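Local coordinates for protein mannosyl-6-phosphatase (Bacteroides thetaiotaomicron, PDB 4C1R) that removes phosphate from mannose-6-phosphate units, probably by a magnesium-dependent hydrolysis like that of its endonuclease/exonuclease/phosphatase relatives, in a gut bacterium able to use yeast mannan, at residues 6-11 and 43-48; 89-94 and 121-126; 149-154 and 187-192; 128-133 and 164-169. All coordinates share one frame; numbering follows the deposited sequence.

Contact 1: 6-11 and 43-48; sequences SYNLRN and GTQECF. With MG (magnesium ion), chain E.
Glu46 reaches across to the 6-11 segment with its whole side chain. Its CB lies 3.5 Å from the backbone N of Asn11, and CG runs past the Asn8 amide, 3.7 Å from ND2. Beyond CG the chain is extended (chi2 -166°), which carries the carboxylate past the strand end to the magnesium ion. OE2 binds the metal at 2.1 Å; five waters complete the six ligands, so Glu46 is the only protein residue coordinated directly. The same OE2 accepts a hydrogen bond from Asn8 ND2 (3.0 Å) that comes from above the carboxylate plane, while lying within the plane of the Asn8 amide. OE1 takes the backbone N-H of Asn11 on its anti side at 2.9 Å. Bonds at both oxygens should hold the carboxylate against rotation. Two of the metal-bound waters add to this: one donates to Asn8 OD1, the other donates to Glu46 OE1 and weakly accepts from Arg10 NH1, whose NE is paired with Asp16.

Behind the site the strands run parallel, joined by Tyr7 N to Gly43 O (2.8 Å) and Leu9 N to Gln45 O (3.1 Å). Gln45 NE2 bonds to Asn135 and only weakly to Ser6 OG. Just past the strand ends, next to Thr44, Leu9 CD1 packs on Cys47 SG.

Strands 2-8 and 41-45 are central neighbours in one sheet of the DNase I-like sandwich. His137 of strand 130-137 touches Asn8, Gln45 and Glu46 from the second sheet, and helix 49-58 covers Leu9 and Cys47.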
loop_
_atom_site.group_PDB
_atom_site.type_symbol
_atom_site.label_atom_id
_atom_site.label_comp_id
_atom_site.label_asym_id
_atom_site.label_seq_id
_atom_site.Cartn_x
_atom_site.Cartn_y
_atom_site.Cartn_z
ATOM N N SER A 6 -3.669 -3.196 0.048
ATOM C CA SER A 6 -2.943 -1.953 0.334
ATOM C C SER A 6 -3.438 -1.380 1.646
ATOM O O SER A 6 -4.641 -1.217 1.867
ATOM C CB SER A 6 -3.114 -0.937 -0.805
ATOM O OG SER A 6 -2.363 0.263 -0.555
ATOM N N TYR A 7 -2.532 -1.135 2.560
ATOM C CA TYR A 7 -2.923 -0.761 3.908
ATOM C C TYR A 7 -1.953 0.245 4.531
ATOM O O TYR A 7 -0.813 -0.113 4.873
ATOM C CB TYR A 7 -3.007 -1.984 4.810
ATOM C CG TYR A 7 -3.913 -1.810 6.003
ATOM C CD1 TYR A 7 -4.723 -0.673 6.142
ATOM C CD2 TYR A 7 -3.954 -2.784 7.021
ATOM C CE1 TYR A 7 -5.557 -0.514 7.267
ATOM C CE2 TYR A 7 -4.797 -2.645 8.117
ATOM C CZ TYR A 7 -5.583 -1.505 8.245
ATOM O OH TYR A 7 -6.453 -1.393 9.332
ATOM N N ASN A 8 -2.433 1.479 4.689
ATOM C CA ASN A 8 -1.705 2.537 5.391
ATOM C C ASN A 8 -1.904 2.331 6.904
ATOM O O ASN A 8 -3.025 2.438 7.408
ATOM C CB ASN A 8 -2.188 3.912 4.925
ATOM C CG ASN A 8 -1.495 5.073 5.652
ATOM O OD1 ASN A 8 -1.294 5.023 6.872
ATOM N ND2 ASN A 8 -1.243 6.172 4.922
ATOM N N LEU A 9 -0.820 1.972 7.589
ATOM C CA LEU A 9 -0.865 1.505 8.991
ATOM C C LEU A 9 -0.761 2.646 10.009
ATOM O O LEU A 9 -0.914 2.408 11.221
ATOM C CB LEU A 9 0.274 0.506 9.249
ATOM C CG LEU A 9 0.332 -0.766 8.374
ATOM C CD1 LEU A 9 1.182 -1.844 9.046
ATOM C CD2 LEU A 9 -1.055 -1.301 8.094
ATOM N N ARG A 10 -0.447 3.853 9.512
ATOM C CA ARG A 10 -0.514 5.096 10.267
ATOM C C ARG A 10 0.752 5.204 11.137
ATOM O O ARG A 10 1.014 4.317 11.959
ATOM C CB ARG A 10 -1.821 5.206 11.094
ATOM C CG ARG A 10 -1.828 6.312 12.149
ATOM C CD ARG A 10 -1.761 7.705 11.539
ATOM N NE ARG A 10 -2.082 8.731 12.542
ATOM C CZ ARG A 10 -2.409 9.997 12.273
ATOM N NH1 ARG A 10 -2.440 10.438 11.024
ATOM N NH2 ARG A 10 -2.743 10.831 13.260
ATOM N N ASN A 11 1.560 6.251 10.924
ATOM C CA ASN A 11 2.835 6.356 11.666
ATOM C C ASN A 11 2.593 6.408 13.183
ATOM O O ASN A 11 1.570 6.947 13.630
ATOM C CB ASN A 11 3.658 7.549 11.194
ATOM C CG ASN A 11 2.965 8.858 11.443
ATOM O OD1 ASN A 11 2.631 9.192 12.578
ATOM N ND2 ASN A 11 2.770 9.631 10.384
ATOM N N GLY A 43 1.083 -4.008 0.249
ATOM C CA GLY A 43 1.771 -2.759 0.497
ATOM C C GLY A 43 1.243 -2.064 1.733
ATOM O O GLY A 43 0.014 -1.977 1.944
ATOM N N THR A 44 2.186 -1.588 2.544
ATOM C CA THR A 44 1.943 -0.742 3.682
ATOM C C THR A 44 2.533 0.655 3.497
ATOM O O THR A 44 3.533 0.853 2.768
ATOM C CB THR A 44 2.506 -1.390 5.002
ATOM O OG1 THR A 44 3.939 -1.327 5.062
ATOM C CG2 THR A 44 2.096 -2.826 5.090
ATOM N N GLN A 45 1.936 1.633 4.181
ATOM C CA GLN A 45 2.527 2.991 4.215
ATOM C C GLN A 45 2.677 3.462 5.651
ATOM O O GLN A 45 1.962 2.999 6.540
ATOM C CB GLN A 45 1.689 3.979 3.387
ATOM C CG GLN A 45 1.501 3.521 1.934
ATOM C CD GLN A 45 0.341 2.521 1.775
ATOM O OE1 GLN A 45 -0.706 2.681 2.400
ATOM N NE2 GLN A 45 0.501 1.531 0.884
ATOM N N GLU A 46 3.624 4.371 5.860
ATOM C CA GLU A 46 3.818 5.122 7.105
ATOM C C GLU A 46 4.573 4.450 8.250
ATOM O O GLU A 46 4.820 5.117 9.242
ATOM C CB GLU A 46 2.530 5.787 7.616
ATOM C CG GLU A 46 1.959 6.818 6.647
ATOM C CD GLU A 46 0.915 7.679 7.289
ATOM O OE1 GLU A 46 0.897 7.729 8.550
ATOM O OE2 GLU A 46 0.134 8.310 6.526
ATOM N N CYS A 47 4.977 3.184 8.115
ATOM C CA CYS A 47 5.619 2.504 9.240
ATOM C C CYS A 47 7.049 3.006 9.432
ATOM O O CYS A 47 7.821 3.055 8.455
ATOM C CB CYS A 47 5.674 0.992 9.007
ATOM S SG CYS A 47 4.067 0.168 9.196
ATOM N N PHE A 48 7.412 3.338 10.680
ATOM C CA PHE A 48 8.825 3.419 11.064
ATOM C C PHE A 48 9.348 2.025 11.244
ATOM O O PHE A 48 8.569 1.100 11.353
ATOM C CB PHE A 48 9.033 4.235 12.352
ATOM C CG PHE A 48 8.581 5.664 12.239
ATOM C CD1 PHE A 48 9.329 6.590 11.533
ATOM C CD2 PHE A 48 7.394 6.083 12.834
ATOM C CE1 PHE A 48 8.911 7.903 11.416
ATOM C CE2 PHE A 48 6.963 7.407 12.723
ATOM C CZ PHE A 48 7.737 8.317 12.018
HETATM MG MG MG E . -1.673 9.287 7.083
HETATM O O HOH W 1 -3.095 2.062 1.376
HETATM O O HOH W 2 -2.348 7.458 7.900
HETATM O O HOH W 3 -0.646 9.801 9.057
HETATM O O HOH W 4 -3.346 10.063 7.608
HETATM O O HOH W 5 -0.923 11.045 6.438
HETATM O O HOH W 6 -2.510 8.970 5.127
#

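Contact 2: 89-94 and 121-126; sequences DIVEKG and HFKCKD
Backbone hydrogen bonds join Asp89 to Lys123 as an antiparallel hydrogen-bonded pair: Asp89 N to Lys123 O at 3.0 Å and Lys123 N to Asp89 O at 2.9 Å. Farther along, Val91 N meets His121 O at 2.7 Å and His121 N meets Glu92 O at 2.8 Å. The first strand turns a corner at Val91, yet bonding to the partner strand continues past it.

The corner also delivers the main apolar contact. Val91 CB sits almost exactly over the centre of the His121 imidazole, 3.9 Å from the centroid and 7° off the ring normal, a CH-pi contact with both methyls spread above the same face. His121 CG is anti to its own N (chi1 175°), which lays the ring beneath the valine, and NE2 is tied to Glu130. On the other face of the sheet Ile90 and Phe122 lie side by side, with Ile90 CG1 3.8 Å from Phe122 CE1.

One ion pair closes the strand end. Lys125 bends at chi3 and chi4 to bring NZ to Asp89 OD1 at 2.8 Å, meeting it on the syn side but 31° out of the carboxylate plane. Its aliphatic CG and CE run beside the same carboxylate.

This is the edge of the six-stranded sheet: strand 88-97 is outermost, and strand 116-124 passes the order on to strand 130-137. Tyr83 meets the Phe122 ring edge-to-face, and Ile65 of strand 62-65 in the other sheet touches both Ile90 and Phe122.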
loop_
_atom_site.group_PDB
_atom_site.type_symbol
_atom_site.label_atom_id
_atom_site.label_comp_id
_atom_site.label_asym_id
_atom_site.label_seq_id
_atom_site.Cartn_x
_atom_site.Cartn_y
_atom_site.Cartn_z
ATOM N N ASP A 89 8.612 -16.320 -3.778
ATOM C CA ASP A 89 10.012 -15.959 -3.690
ATOM C C ASP A 89 10.238 -14.520 -4.212
ATOM O O ASP A 89 9.597 -14.091 -5.169
ATOM C CB ASP A 89 10.859 -16.939 -4.534
ATOM C CG ASP A 89 10.883 -18.379 -3.961
ATOM O OD1 ASP A 89 10.998 -18.530 -2.713
ATOM O OD2 ASP A 89 10.859 -19.353 -4.775
ATOM N N ILE A 90 11.231 -13.832 -3.654
ATOM C CA ILE A 90 11.754 -12.605 -4.263
ATOM C C ILE A 90 12.888 -12.966 -5.205
ATOM O O ILE A 90 13.834 -13.630 -4.809
ATOM C CB ILE A 90 12.330 -11.656 -3.197
ATOM C CG1 ILE A 90 11.295 -11.374 -2.146
ATOM C CG2 ILE A 90 12.782 -10.333 -3.820
ATOM C CD1 ILE A 90 11.923 -10.961 -0.837
ATOM N N VAL A 91 12.752 -12.576 -6.460
ATOM C CA VAL A 91 13.801 -12.712 -7.475
ATOM C C VAL A 91 14.797 -11.506 -7.406
ATOM O O VAL A 91 16.020 -11.689 -7.468
ATOM C CB VAL A 91 13.157 -12.798 -8.875
ATOM C CG1 VAL A 91 14.225 -12.915 -9.961
ATOM C CG2 VAL A 91 12.208 -14.001 -8.959
ATOM N N GLU A 92 14.265 -10.288 -7.295
ATOM C CA GLU A 92 15.063 -9.026 -7.235
ATOM C C GLU A 92 14.157 -8.066 -6.448
ATOM O O GLU A 92 12.921 -8.288 -6.389
ATOM C CB GLU A 92 15.212 -8.436 -8.644
ATOM C CG GLU A 92 16.555 -8.427 -9.396
ATOM C CD GLU A 92 17.615 -9.465 -8.985
ATOM O OE1 GLU A 92 18.124 -9.353 -7.842
ATOM O OE2 GLU A 92 18.004 -10.347 -9.821
ATOM N N LYS A 93 14.740 -7.008 -5.856
ATOM C CA LYS A 93 13.965 -5.965 -5.179
ATOM C C LYS A 93 14.739 -4.675 -5.205
ATOM O O LYS A 93 15.955 -4.685 -5.441
ATOM C CB LYS A 93 13.754 -6.323 -3.718
ATOM C CG LYS A 93 14.989 -6.037 -2.857
ATOM C CD LYS A 93 14.877 -6.680 -1.499
ATOM C CE LYS A 93 16.102 -6.354 -0.679
ATOM N NZ LYS A 93 15.978 -7.037 0.624
ATOM N N GLY A 94 14.067 -3.564 -4.931
ATOM C CA GLY A 94 14.735 -2.248 -4.987
ATOM C C GLY A 94 13.815 -1.156 -4.449
ATOM O O GLY A 94 12.724 -1.447 -3.927
ATOM N N HIS A 121 10.353 -8.000 -7.455
ATOM C CA HIS A 121 10.097 -8.918 -8.525
ATOM C C HIS A 121 9.817 -10.289 -7.913
ATOM O O HIS A 121 10.719 -10.953 -7.345
ATOM C CB HIS A 121 11.281 -8.899 -9.515
ATOM C CG HIS A 121 11.182 -9.911 -10.604
ATOM N ND1 HIS A 121 12.116 -10.002 -11.612
ATOM C CD2 HIS A 121 10.306 -10.930 -10.801
ATOM C CE1 HIS A 121 11.826 -11.041 -12.382
ATOM N NE2 HIS A 121 10.729 -11.615 -11.910
ATOM N N PHE A 122 8.531 -10.658 -7.923
ATOM C CA PHE A 122 8.055 -11.851 -7.224
ATOM C C PHE A 122 7.802 -13.033 -8.168
ATOM O O PHE A 122 7.481 -12.877 -9.370
ATOM C CB PHE A 122 6.770 -11.547 -6.409
ATOM C CG PHE A 122 7.003 -10.675 -5.213
ATOM C CD1 PHE A 122 7.406 -11.236 -3.993
ATOM C CD2 PHE A 122 6.820 -9.302 -5.297
ATOM C CE1 PHE A 122 7.651 -10.436 -2.880
ATOM C CE2 PHE A 122 7.059 -8.504 -4.200
ATOM C CZ PHE A 122 7.487 -9.064 -2.985
ATOM N N LYS A 123 7.969 -14.213 -7.617
ATOM C CA LYS A 123 7.623 -15.422 -8.352
ATOM C C LYS A 123 6.762 -16.327 -7.461
ATOM O O LYS A 123 7.193 -16.693 -6.354
ATOM C CB LYS A 123 8.898 -16.161 -8.741
ATOM C CG LYS A 123 8.705 -17.091 -9.940
ATOM C CD LYS A 123 10.051 -17.679 -10.379
ATOM C CE LYS A 123 9.905 -18.883 -11.307
ATOM N NZ LYS A 123 9.141 -18.647 -12.584
ATOM N N CYS A 124 5.613 -16.737 -7.983
ATOM C CA CYS A 124 4.643 -17.578 -7.240
ATOM C C CYS A 124 5.300 -18.951 -7.106
ATOM O O CYS A 124 5.737 -19.485 -8.100
ATOM C CB CYS A 124 3.310 -17.684 -8.033
ATOM S SG CYS A 124 1.888 -18.450 -7.161
ATOM N N LYS A 125 5.462 -19.464 -5.885
ATOM C CA LYS A 125 6.270 -20.636 -5.672
ATOM C C LYS A 125 5.569 -21.878 -6.227
ATOM O O LYS A 125 6.227 -22.747 -6.722
ATOM C CB LYS A 125 6.595 -20.839 -4.202
ATOM C CG LYS A 125 7.519 -19.785 -3.649
ATOM C CD LYS A 125 7.768 -20.079 -2.197
ATOM C CE LYS A 125 9.015 -20.913 -2.042
ATOM N NZ LYS A 125 9.792 -20.358 -0.905
ATOM N N ASP A 126 4.246 -21.855 -6.264
ATOM C CA ASP A 126 3.429 -22.914 -6.838
ATOM C C ASP A 126 3.372 -22.906 -8.352
ATOM O O ASP A 126 3.652 -23.904 -8.976
ATOM C CB ASP A 126 1.984 -22.795 -6.328
ATOM C CG ASP A 126 1.867 -23.046 -4.864
ATOM O OD1 ASP A 126 2.738 -23.769 -4.326
ATOM O OD2 ASP A 126 0.916 -22.510 -4.240
#

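Contact 3: 149-154 and 187-192; sequences SAFLVQ and VSKGVL
Gln154 OE1 rests against the aliphatic start of Lys189, and the amide that carries it is anchored from behind at the carbonyl O of Ala150. Two donors of Gln154 grip that oxygen from opposite faces of its plane: the backbone N in the ordinary helical bond at 3.1 Å, and side-chain NE2 at 2.9 Å, standing well above the carbonyl plane. NE2 also bonds to Ala185 O of helix 181-187, so the amide nitrogen bridges a carbonyl of its own helix and one of the next. With NE2 held in this way the amide is unlikely to flip, and OE1 is turned to the loop.

What OE1 meets there is carbon. Lys189 CG lies 3.5 Å away and CB 3.6 Å, the two side chains crossing at about a right angle, and Val191 CB is 4.0 Å off. No hydrogen bond spans the two segments. Lys189 bends at chi2 (-51°), which turns its outer chain toward the Phe151 ring, Lys189 CE coming 4.3 Å from Phe151 CE1. Gly190, with positive phi (81°), turns the chain after the helix and brings Val191 and Leu192 back toward Gln154, whose CG is 4.5 Å from Leu192 CD1.

The contact thus packs the loop after helix 181-187 against the middle of helix 143-159. Ala150 and Phe151 touch Ala185 of helix 181-187, Met157 extends the contact to Val191 and Leu192, and Leu192 also reaches Phe226 of strand 223-227.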
loop_
_atom_site.group_PDB
_atom_site.type_symbol
_atom_site.label_atom_id
_atom_site.label_comp_id
_atom_site.label_asym_id
_atom_site.label_seq_id
_atom_site.Cartn_x
_atom_site.Cartn_y
_atom_site.Cartn_z
ATOM N N SER A 149 5.164 11.773 -10.526
ATOM C CA SER A 149 5.458 10.485 -9.878
ATOM C C SER A 149 4.793 9.361 -10.637
ATOM O O SER A 149 5.356 8.281 -10.743
ATOM C CB SER A 149 5.025 10.451 -8.423
ATOM O OG SER A 149 5.882 11.263 -7.631
ATOM N N ALA A 150 3.603 9.635 -11.170
ATOM C CA ALA A 150 2.836 8.624 -11.895
ATOM C C ALA A 150 3.584 8.184 -13.153
ATOM O O ALA A 150 3.669 6.988 -13.461
ATOM C CB ALA A 150 1.466 9.149 -12.282
ATOM N N PHE A 151 4.126 9.148 -13.875
ATOM C CA PHE A 151 4.858 8.815 -15.101
ATOM C C PHE A 151 6.168 8.154 -14.803
ATOM O O PHE A 151 6.542 7.174 -15.470
ATOM C CB PHE A 151 4.985 10.027 -15.994
ATOM C CG PHE A 151 3.645 10.549 -16.439
ATOM C CD1 PHE A 151 2.780 9.734 -17.162
ATOM C CD2 PHE A 151 3.215 11.826 -16.098
ATOM C CE1 PHE A 151 1.526 10.200 -17.568
ATOM C CE2 PHE A 151 1.968 12.298 -16.501
ATOM C CZ PHE A 151 1.123 11.485 -17.228
ATOM N N LEU A 152 6.795 8.593 -13.712
ATOM C CA LEU A 152 8.012 7.970 -13.265
ATOM C C LEU A 152 7.796 6.478 -12.937
ATOM O O LEU A 152 8.580 5.616 -13.365
ATOM C CB LEU A 152 8.622 8.718 -12.079
ATOM C CG LEU A 152 9.678 7.956 -11.281
ATOM C CD1 LEU A 152 10.846 7.586 -12.214
ATOM C CD2 LEU A 152 10.151 8.791 -10.091
ATOM N N VAL A 153 6.738 6.177 -12.167
ATOM C CA VAL A 153 6.496 4.808 -11.773
ATOM C C VAL A 153 6.245 3.972 -13.021
ATOM O O VAL A 153 6.703 2.852 -13.113
ATOM C CB VAL A 153 5.306 4.717 -10.779
ATOM C CG1 VAL A 153 4.832 3.280 -10.682
ATOM C CG2 VAL A 153 5.776 5.175 -9.401
ATOM N N GLN A 154 5.509 4.508 -13.982
ATOM C CA GLN A 154 5.264 3.756 -15.225
ATOM C C GLN A 154 6.534 3.491 -16.050
ATOM O O GLN A 154 6.696 2.393 -16.574
ATOM C CB GLN A 154 4.191 4.435 -16.080
ATOM C CG GLN A 154 2.791 4.243 -15.534
ATOM C CD GLN A 154 1.835 5.243 -16.105
ATOM O OE1 GLN A 154 1.312 5.060 -17.190
ATOM N NE2 GLN A 154 1.624 6.322 -15.393
ATOM N N VAL A 187 -3.941 5.750 -15.139
ATOM C CA VAL A 187 -4.811 4.900 -15.928
ATOM C C VAL A 187 -4.909 5.338 -17.397
ATOM O O VAL A 187 -5.519 4.655 -18.207
ATOM C CB VAL A 187 -6.253 4.885 -15.360
ATOM C CG1 VAL A 187 -6.303 4.209 -14.000
ATOM C CG2 VAL A 187 -6.803 6.297 -15.263
ATOM N N SER A 188 -4.290 6.448 -17.745
ATOM C CA SER A 188 -4.529 7.072 -19.052
ATOM C C SER A 188 -3.651 6.486 -20.201
ATOM O O SER A 188 -3.931 6.698 -21.365
ATOM C CB SER A 188 -4.291 8.578 -18.941
ATOM O OG SER A 188 -2.880 8.793 -18.962
ATOM N N LYS A 189 -2.602 5.759 -19.866
ATOM C CA LYS A 189 -1.733 5.172 -20.876
ATOM C C LYS A 189 -2.078 3.740 -21.259
ATOM O O LYS A 189 -1.372 3.163 -22.063
ATOM C CB LYS A 189 -0.279 5.205 -20.416
ATOM C CG LYS A 189 0.289 6.601 -20.196
ATOM C CD LYS A 189 0.038 7.491 -21.405
ATOM C CE LYS A 189 1.118 8.550 -21.542
ATOM N NZ LYS A 189 0.583 9.774 -22.207
ATOM N N GLY A 190 -3.106 3.130 -20.659
ATOM C CA GLY A 190 -3.428 1.731 -20.994
ATOM C C GLY A 190 -2.536 0.735 -20.263
ATOM O O GLY A 190 -2.659 -0.465 -20.444
ATOM N N VAL A 191 -1.670 1.239 -19.394
ATOM C CA VAL A 191 -0.625 0.450 -18.729
ATOM C C VAL A 191 -1.122 -0.144 -17.390
ATOM O O VAL A 191 -0.617 -1.164 -16.936
ATOM C CB VAL A 191 0.630 1.359 -18.534
ATOM C CG1 VAL A 191 1.661 0.752 -17.629
ATOM C CG2 VAL A 191 1.263 1.656 -19.886
ATOM N N LEU A 192 -2.105 0.506 -16.766
ATOM C CA LEU A 192 -2.672 0.072 -15.489
ATOM C C LEU A 192 -4.153 0.366 -15.441
ATOM O O LEU A 192 -4.595 1.371 -15.966
ATOM C CB LEU A 192 -2.027 0.839 -14.344
ATOM C CG LEU A 192 -0.556 0.574 -14.069
ATOM C CD1 LEU A 192 0.053 1.623 -13.168
ATOM C CD2 LEU A 192 -0.326 -0.829 -13.526
#

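Contact 4: 128-133 and 164-169; sequences GFEFLF and KNLPAI
Leu132 makes both backbone bonds of this parallel pairing: its N donates to Pro167 O and its O accepts from Ile169 N, each at 2.8 Å and nearly straight at 172°. Side chains pack on both faces. On one, Leu132 CG lies 4.1 Å from Leu166 CB, the two leucines crossing at about a right angle, with Ala168 CB beside Leu132 CB. On the other, Phe133 CE2 touches Ile169 CG2 at 3.6 Å, and Ile169 CD1, at the end of its other branch, reaches Phe131 CD2. A chi1 of 176° points the Phe129 ring away from its backbone N and brings CZ to within 3.7 Å of Pro167 CG.

Farther out, Lys164 stretches its extended chain to Glu130 OE2, a long, weak salt bridge of 3.5 Å; a water also donates to Glu130 OE2 and accepts only weakly from Lys164 NZ. Glu130 is held more firmly by strand 116-124, through Lys123 at OE2 as well as His121. The rings of Phe129 and Phe131 both meet that of Phe284.

Strands 130-137 and 168-173 are the parallel pair of a beta-alpha-beta unit whose connection is helix 143-159. Strand 116-124 flanks the first antiparallel, strand 223-227 the second.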
loop_
_atom_site.group_PDB
_atom_site.type_symbol
_atom_site.label_atom_id
_atom_site.label_comp_id
_atom_site.label_asym_id
_atom_site.label_seq_id
_atom_site.Cartn_x
_atom_site.Cartn_y
_atom_site.Cartn_z
ATOM N N GLY A 128 4.868 -20.692 -10.541
ATOM C CA GLY A 128 5.940 -19.994 -11.254
ATOM C C GLY A 128 5.589 -18.622 -11.849
ATOM O O GLY A 128 6.430 -17.957 -12.459
ATOM N N PHE A 129 4.357 -18.178 -11.699
ATOM C CA PHE A 129 3.977 -16.901 -12.284
ATOM C C PHE A 129 4.813 -15.738 -11.677
ATOM O O PHE A 129 4.975 -15.641 -10.456
ATOM C CB PHE A 129 2.483 -16.675 -12.067
ATOM C CG PHE A 129 1.981 -15.328 -12.556
ATOM C CD1 PHE A 129 1.623 -15.149 -13.884
ATOM C CD2 PHE A 129 1.843 -14.244 -11.664
ATOM C CE1 PHE A 129 1.147 -13.925 -14.345
ATOM C CE2 PHE A 129 1.368 -13.005 -12.127
ATOM C CZ PHE A 129 1.010 -12.845 -13.472
ATOM N N GLU A 130 5.373 -14.893 -12.535
ATOM C CA GLU A 130 6.238 -13.788 -12.091
ATOM C C GLU A 130 5.603 -12.433 -12.341
ATOM O O GLU A 130 4.932 -12.206 -13.364
ATOM C CB GLU A 130 7.584 -13.789 -12.830
ATOM C CG GLU A 130 8.401 -15.024 -12.582
ATOM C CD GLU A 130 9.766 -14.960 -13.261
ATOM O OE1 GLU A 130 10.398 -13.862 -13.301
ATOM O OE2 GLU A 130 10.230 -16.028 -13.705
ATOM N N PHE A 131 5.873 -11.513 -11.442
ATOM C CA PHE A 131 5.227 -10.214 -11.560
ATOM C C PHE A 131 6.006 -9.174 -10.776
ATOM O O PHE A 131 6.819 -9.494 -9.882
ATOM C CB PHE A 131 3.739 -10.305 -11.099
ATOM C CG PHE A 131 3.571 -10.751 -9.664
ATOM C CD1 PHE A 131 3.621 -12.105 -9.322
ATOM C CD2 PHE A 131 3.376 -9.814 -8.664
ATOM C CE1 PHE A 131 3.467 -12.505 -8.004
ATOM C CE2 PHE A 131 3.243 -10.208 -7.340
ATOM C CZ PHE A 131 3.296 -11.539 -7.005
ATOM N N LEU A 132 5.752 -7.925 -11.112
ATOM C CA LEU A 132 6.265 -6.797 -10.332
ATOM C C LEU A 132 5.222 -6.293 -9.326
ATOM O O LEU A 132 4.038 -6.136 -9.668
ATOM C CB LEU A 132 6.678 -5.651 -11.264
ATOM C CG LEU A 132 7.950 -5.869 -12.118
ATOM C CD1 LEU A 132 8.066 -4.763 -13.118
ATOM C CD2 LEU A 132 9.227 -5.958 -11.299
ATOM N N PHE A 133 5.664 -6.013 -8.099
ATOM C CA PHE A 133 4.771 -5.428 -7.115
ATOM C C PHE A 133 5.377 -4.091 -6.635
ATOM O O PHE A 133 6.486 -4.075 -6.093
ATOM C CB PHE A 133 4.549 -6.394 -5.955
ATOM C CG PHE A 133 3.379 -6.028 -5.057
ATOM C CD1 PHE A 133 3.474 -4.977 -4.126
ATOM C CD2 PHE A 133 2.186 -6.732 -5.132
ATOM C CE1 PHE A 133 2.397 -4.679 -3.273
ATOM C CE2 PHE A 133 1.111 -6.441 -4.276
ATOM C CZ PHE A 133 1.208 -5.397 -3.364
ATOM N N LYS A 164 12.095 -9.506 -19.022
ATOM C CA LYS A 164 10.761 -9.840 -19.492
ATOM C C LYS A 164 9.860 -8.615 -19.500
ATOM O O LYS A 164 10.204 -7.571 -18.951
ATOM C CB LYS A 164 10.141 -10.943 -18.626
ATOM C CG LYS A 164 10.865 -12.280 -18.709
ATOM C CD LYS A 164 10.332 -13.274 -17.678
ATOM C CE LYS A 164 11.260 -14.472 -17.611
ATOM N NZ LYS A 164 10.620 -15.733 -17.149
ATOM N N ASN A 165 8.700 -8.713 -20.121
ATOM C CA ASN A 165 7.701 -7.675 -19.866
ATOM C C ASN A 165 6.776 -8.210 -18.774
ATOM O O ASN A 165 5.889 -9.002 -19.059
ATOM C CB ASN A 165 6.897 -7.352 -21.140
ATOM C CG ASN A 165 7.766 -6.832 -22.275
ATOM O OD1 ASN A 165 7.738 -7.378 -23.383
ATOM N ND2 ASN A 165 8.540 -5.766 -22.013
ATOM N N LEU A 166 7.101 -7.934 -17.517
ATOM C CA LEU A 166 6.335 -8.478 -16.400
ATOM C C LEU A 166 5.054 -7.714 -16.167
ATOM O O LEU A 166 5.057 -6.491 -16.197
ATOM C CB LEU A 166 7.193 -8.479 -15.122
ATOM C CG LEU A 166 8.431 -9.377 -15.202
ATOM C CD1 LEU A 166 9.330 -9.291 -13.985
ATOM C CD2 LEU A 166 7.956 -10.806 -15.340
ATOM N N PRO A 167 3.953 -8.420 -15.854
ATOM C CA PRO A 167 2.766 -7.719 -15.329
ATOM C C PRO A 167 3.077 -7.030 -14.006
ATOM O O PRO A 167 3.960 -7.489 -13.271
ATOM C CB PRO A 167 1.751 -8.857 -15.072
ATOM C CG PRO A 167 2.364 -10.095 -15.618
ATOM C CD PRO A 167 3.844 -9.882 -15.734
ATOM N N ALA A 168 2.363 -5.937 -13.713
ATOM C CA ALA A 168 2.612 -5.142 -12.533
ATOM C C ALA A 168 1.368 -5.025 -11.694
ATOM O O ALA A 168 0.251 -4.853 -12.228
ATOM C CB ALA A 168 3.116 -3.723 -12.889
ATOM N N ILE A 169 1.591 -5.030 -10.382
ATOM C CA ILE A 169 0.611 -4.524 -9.387
ATOM C C ILE A 169 1.195 -3.268 -8.679
ATOM O O ILE A 169 2.380 -3.252 -8.305
ATOM C CB ILE A 169 0.311 -5.636 -8.362
ATOM C CG1 ILE A 169 -0.303 -6.859 -9.085
ATOM C CG2 ILE A 169 -0.582 -5.166 -7.223
ATOM C CD1 ILE A 169 -0.300 -8.104 -8.247
HETATM O O HOH W 7 11.831 -18.039 -14.983
#

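In the fold
Following the chain from the N terminus, contact 1 closes first: helices 14-18 and 23-36 lie in the loop between strands 2-8 and 41-45, at the magnesium end of the first sheet. Contact 2 comes next in series, joining strand 88-97 to strand 116-124 at the edge of the second sheet. Strand 130-137 then carries that sheet inward to contact 4, whose centre is about 9 Å from that of contact 2. Contacts 3 and 4 cross, because helix 143-159 lies inside the loop closed by 128-133 and 164-169, while its partner 187-192 comes after 164-169; contact 3 thus ties that helix to the loop after helix 181-187. Gly43 packing on Phe133 brings contacts 1 and 4, and so the two sheets, together.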